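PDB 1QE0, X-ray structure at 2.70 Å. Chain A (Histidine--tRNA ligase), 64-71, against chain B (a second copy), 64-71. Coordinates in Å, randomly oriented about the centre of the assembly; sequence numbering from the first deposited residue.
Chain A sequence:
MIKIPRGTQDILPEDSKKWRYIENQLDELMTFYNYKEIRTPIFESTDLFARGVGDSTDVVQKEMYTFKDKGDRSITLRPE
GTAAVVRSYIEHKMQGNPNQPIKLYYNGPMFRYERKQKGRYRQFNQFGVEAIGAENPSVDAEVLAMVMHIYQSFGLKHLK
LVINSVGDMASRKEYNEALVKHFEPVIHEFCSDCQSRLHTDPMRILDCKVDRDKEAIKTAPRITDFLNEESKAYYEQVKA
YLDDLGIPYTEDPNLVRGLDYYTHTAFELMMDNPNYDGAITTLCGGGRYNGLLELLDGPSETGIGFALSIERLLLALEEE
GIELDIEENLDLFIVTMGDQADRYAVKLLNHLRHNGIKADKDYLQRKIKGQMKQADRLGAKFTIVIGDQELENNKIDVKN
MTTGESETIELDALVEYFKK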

# COMPACT_ATOMS: atom_id res chain seq x y z
N MET A 64 -3.68 -5.04 23.54
CA MET A 64 -2.93 -4.12 22.67
C MET A 64 -1.46 -4.00 23.11
O MET A 64 -1.11 -4.28 24.26
N TYR A 65 -0.58 -3.65 22.19
CA TYR A 65 0.82 -3.52 22.53
C TYR A 65 1.05 -2.14 23.04
O TYR A 65 1.23 -1.20 22.25
N THR A 66 1.01 -1.99 24.35
CA THR A 66 1.24 -0.69 24.95
C THR A 66 2.61 -0.74 25.61
O THR A 66 3.05 -1.78 26.06
N PHE A 67 3.31 0.38 25.57
CA PHE A 67 4.60 0.50 26.22
C PHE A 67 4.93 1.98 26.51
O PHE A 67 4.74 2.86 25.67
N LYS A 68 5.23 2.25 27.78
CA LYS A 68 5.54 3.58 28.29
C LYS A 68 6.85 4.05 27.75
O LYS A 68 7.77 4.36 28.51
N ASP A 69 6.94 4.08 26.44
CA ASP A 69 8.16 4.52 25.81
C ASP A 69 7.95 5.96 25.41
O ASP A 69 7.25 6.69 26.10
N LYS A 70 8.64 6.41 24.38
CA LYS A 70 8.48 7.79 23.94
C LYS A 70 8.78 8.77 25.08
O LYS A 70 8.33 9.91 25.06
N GLY A 71 9.58 8.33 26.06
CA GLY A 71 9.89 9.17 27.21
C GLY A 71 8.88 8.88 28.31
O GLY A 71 8.23 9.80 28.84
N MET B 64 15.91 2.05 20.84
CA MET B 64 14.93 1.37 20.02
C MET B 64 13.72 1.13 20.91
O MET B 64 13.82 1.21 22.15
N TYR B 65 12.56 0.88 20.30
CA TYR B 65 11.33 0.65 21.05
C TYR B 65 11.28 -0.81 21.38
O TYR B 65 10.91 -1.63 20.55
N THR B 66 11.75 -1.13 22.58
CA THR B 66 11.74 -2.51 23.05
C THR B 66 10.67 -2.59 24.14
O THR B 66 10.40 -1.58 24.81
N PHE B 67 9.98 -3.71 24.24
CA PHE B 67 8.98 -3.89 25.28
C PHE B 67 8.78 -5.37 25.50
O PHE B 67 8.76 -6.16 24.55
N LYS B 68 8.79 -5.78 26.76
CA LYS B 68 8.63 -7.19 27.08
C LYS B 68 7.21 -7.65 26.89
O LYS B 68 6.57 -8.13 27.82
N ASP B 69 6.72 -7.51 25.68
CA ASP B 69 5.36 -7.93 25.44
C ASP B 69 5.40 -9.31 24.83
O ASP B 69 6.27 -10.10 25.18
N LYS B 70 4.41 -9.64 24.02
CA LYS B 70 4.40 -10.94 23.39
C LYS B 70 4.47 -12.05 24.44
O LYS B 70 4.87 -13.18 24.13
N GLY B 71 4.03 -11.73 25.66
CA GLY B 71 4.07 -12.70 26.75
C GLY B 71 5.39 -12.50 27.47
O GLY B 71 6.22 -13.41 27.55

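The two stretches are copies of the same segment and run nearly antiparallel, with end-to-end directions 164° apart. F67(A) faces F67(B) at the middle, where their CA atoms lie 6.3 Å apart. Y65(A) falls opposite D69(B), and Y65(B) opposite D69(A). The contact is therefore close to twofold symmetric, and most interactions occur twice. Together the two stretches bury 503 Å².

The aromatic packing is centred on F67(A) and F67(B). Both side chains point toward the other stretch and both take the p rotamer, with chi1 of 52° in F67(A) and 46° in F67(B). The two rings stack face to face. Their centroids are 3.8 Å apart and their planes differ by only 5°, so this is a true parallel stack. The side chains also meet at their bases, with F67(A) CB 3.5 Å from F67(B) CB.

Y65(A) and Y65(B) extend this apolar centre. The CA-to-CB bond points sideways in both, and chi1 is m. Each ring meets the partner phenylalanine edge to edge. Y65(A) CD2 lies 3.5 Å from F67(B) CE1, and F67(A) CE1 lies 3.5 Å from Y65(B) CD2. F67(A) and F67(B) thus each have the other over one face and a tyrosine at the edge.

The polar contacts across the stretches are two hydrogen bonds. K70(B) NZ donates to Y65(A) OH at 2.8 Å, and K70(A) NZ donates to Y65(B) OH at 2.7 Å. The CA-to-CB bonds of K70(A) and K70(B) point sideways, but the ends of the side chains come nearer. Chi1 lies between wells, chi2 is p, and chi3 and chi4 are t. The extended outer part carries the amine to the tyrosine hydroxyl, near the plane of the ring.

D69(A) and D69(B) point toward the other stretch with chi1 m. Their contact with tyrosine is by packing: D69(A) CB is 4.2 Å from Y65(B) CD2, and Y65(A) CD2 is 4.2 Å from D69(B) CB. D69(A) OD1 also lies 3.4 Å from T66(B) O, as does D69(B) OD1 from T66(A) O. Both atoms are acceptors, so neither approach is a hydrogen bond. D69(A) OD1 is hydrogen-bonded elsewhere in the structure.

The T66(A) and T66(B) side chains point away, and each OG1 is hydrogen-bonded elsewhere; these residues take part through their backbone O. M64(A) and M64(B) also point away. K68(A) and K68(B) are out of reach and exposed. G71(A) and G71(B) have no side chain and lie out of reach; their backbone angles would jam a CB against the preceding carbonyl O, which calls for glycine.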

# COMPACT_ATOMS: atom_id res chain seq x y z
CB MET A 64 -3.59 -2.74 22.68
CG MET A 64 -5.00 -2.75 22.17
SD MET A 64 -5.68 -1.10 22.29
CE MET A 64 -5.88 -0.93 24.00
CB TYR A 65 1.70 -3.74 21.30
CG TYR A 65 1.68 -5.13 20.80
CD1 TYR A 65 0.56 -5.63 20.12
CD2 TYR A 65 2.78 -5.96 20.96
CE1 TYR A 65 0.55 -6.92 19.62
CE2 TYR A 65 2.78 -7.25 20.46
CZ TYR A 65 1.67 -7.72 19.79
OH TYR A 65 1.71 -8.98 19.26
CB THR A 66 0.19 -0.35 26.02
OG1 THR A 66 -1.13 -0.54 25.48
CG2 THR A 66 0.35 1.11 26.48
CB PHE A 67 5.72 -0.25 25.48
CG PHE A 67 5.83 0.08 24.04
CD1 PHE A 67 6.86 0.88 23.58
CD2 PHE A 67 4.89 -0.37 23.15
CE1 PHE A 67 6.95 1.24 22.25
CE2 PHE A 67 4.97 -0.03 21.81
CZ PHE A 67 6.00 0.79 21.36
CB LYS A 68 5.58 3.58 29.82
CG LYS A 68 4.36 4.17 30.45
CD LYS A 68 3.33 3.12 30.86
CE LYS A 68 3.63 2.49 32.19
NZ LYS A 68 3.85 3.59 33.12
CB ASP A 69 8.51 3.61 24.64
CG ASP A 69 8.98 2.23 25.12
OD1 ASP A 69 10.03 1.75 24.62
OD2 ASP A 69 8.29 1.64 26.00
CB LYS A 70 7.04 7.99 23.47
CG LYS A 70 6.90 8.93 22.33
CD LYS A 70 7.66 8.41 21.15
CE LYS A 70 7.34 9.22 19.95
NZ LYS A 70 8.13 8.75 18.81
CB MET B 64 15.50 0.06 19.49
CG MET B 64 16.82 0.25 18.78
SD MET B 64 17.73 -1.25 18.33
CE MET B 64 18.22 -1.83 19.92
CB TYR B 65 10.09 1.02 20.22
CG TYR B 65 9.99 2.49 19.84
CD1 TYR B 65 10.79 3.04 18.84
CD2 TYR B 65 9.11 3.32 20.52
CE1 TYR B 65 10.71 4.39 18.51
CE2 TYR B 65 9.03 4.68 20.20
CZ TYR B 65 9.83 5.20 19.20
OH TYR B 65 9.69 6.53 18.90
CB THR B 66 13.12 -2.90 23.64
OG1 THR B 66 14.14 -2.64 22.68
CG2 THR B 66 13.14 -4.37 24.05
CB PHE B 67 7.67 -3.10 24.99
CG PHE B 67 7.14 -3.22 23.57
CD1 PHE B 67 5.95 -3.87 23.34
CD2 PHE B 67 7.81 -2.65 22.49
CE1 PHE B 67 5.44 -3.96 22.06
CE2 PHE B 67 7.30 -2.74 21.20
CZ PHE B 67 6.11 -3.40 20.99
CB LYS B 68 9.05 -7.47 28.51
CG LYS B 68 10.52 -7.57 28.69
CD LYS B 68 10.81 -7.42 30.15
CE LYS B 68 12.06 -6.67 30.42
NZ LYS B 68 13.10 -7.48 29.82
CB ASP B 69 4.64 -6.89 24.60
CG ASP B 69 4.37 -5.62 25.39
OD1 ASP B 69 3.24 -5.06 25.26
OD2 ASP B 69 5.27 -5.20 26.16
CB LYS B 70 5.63 -11.04 22.49
CG LYS B 70 5.40 -11.83 21.24
CD LYS B 70 4.29 -11.20 20.44
CE LYS B 70 4.19 -11.84 19.10
NZ LYS B 70 3.07 -11.23 18.35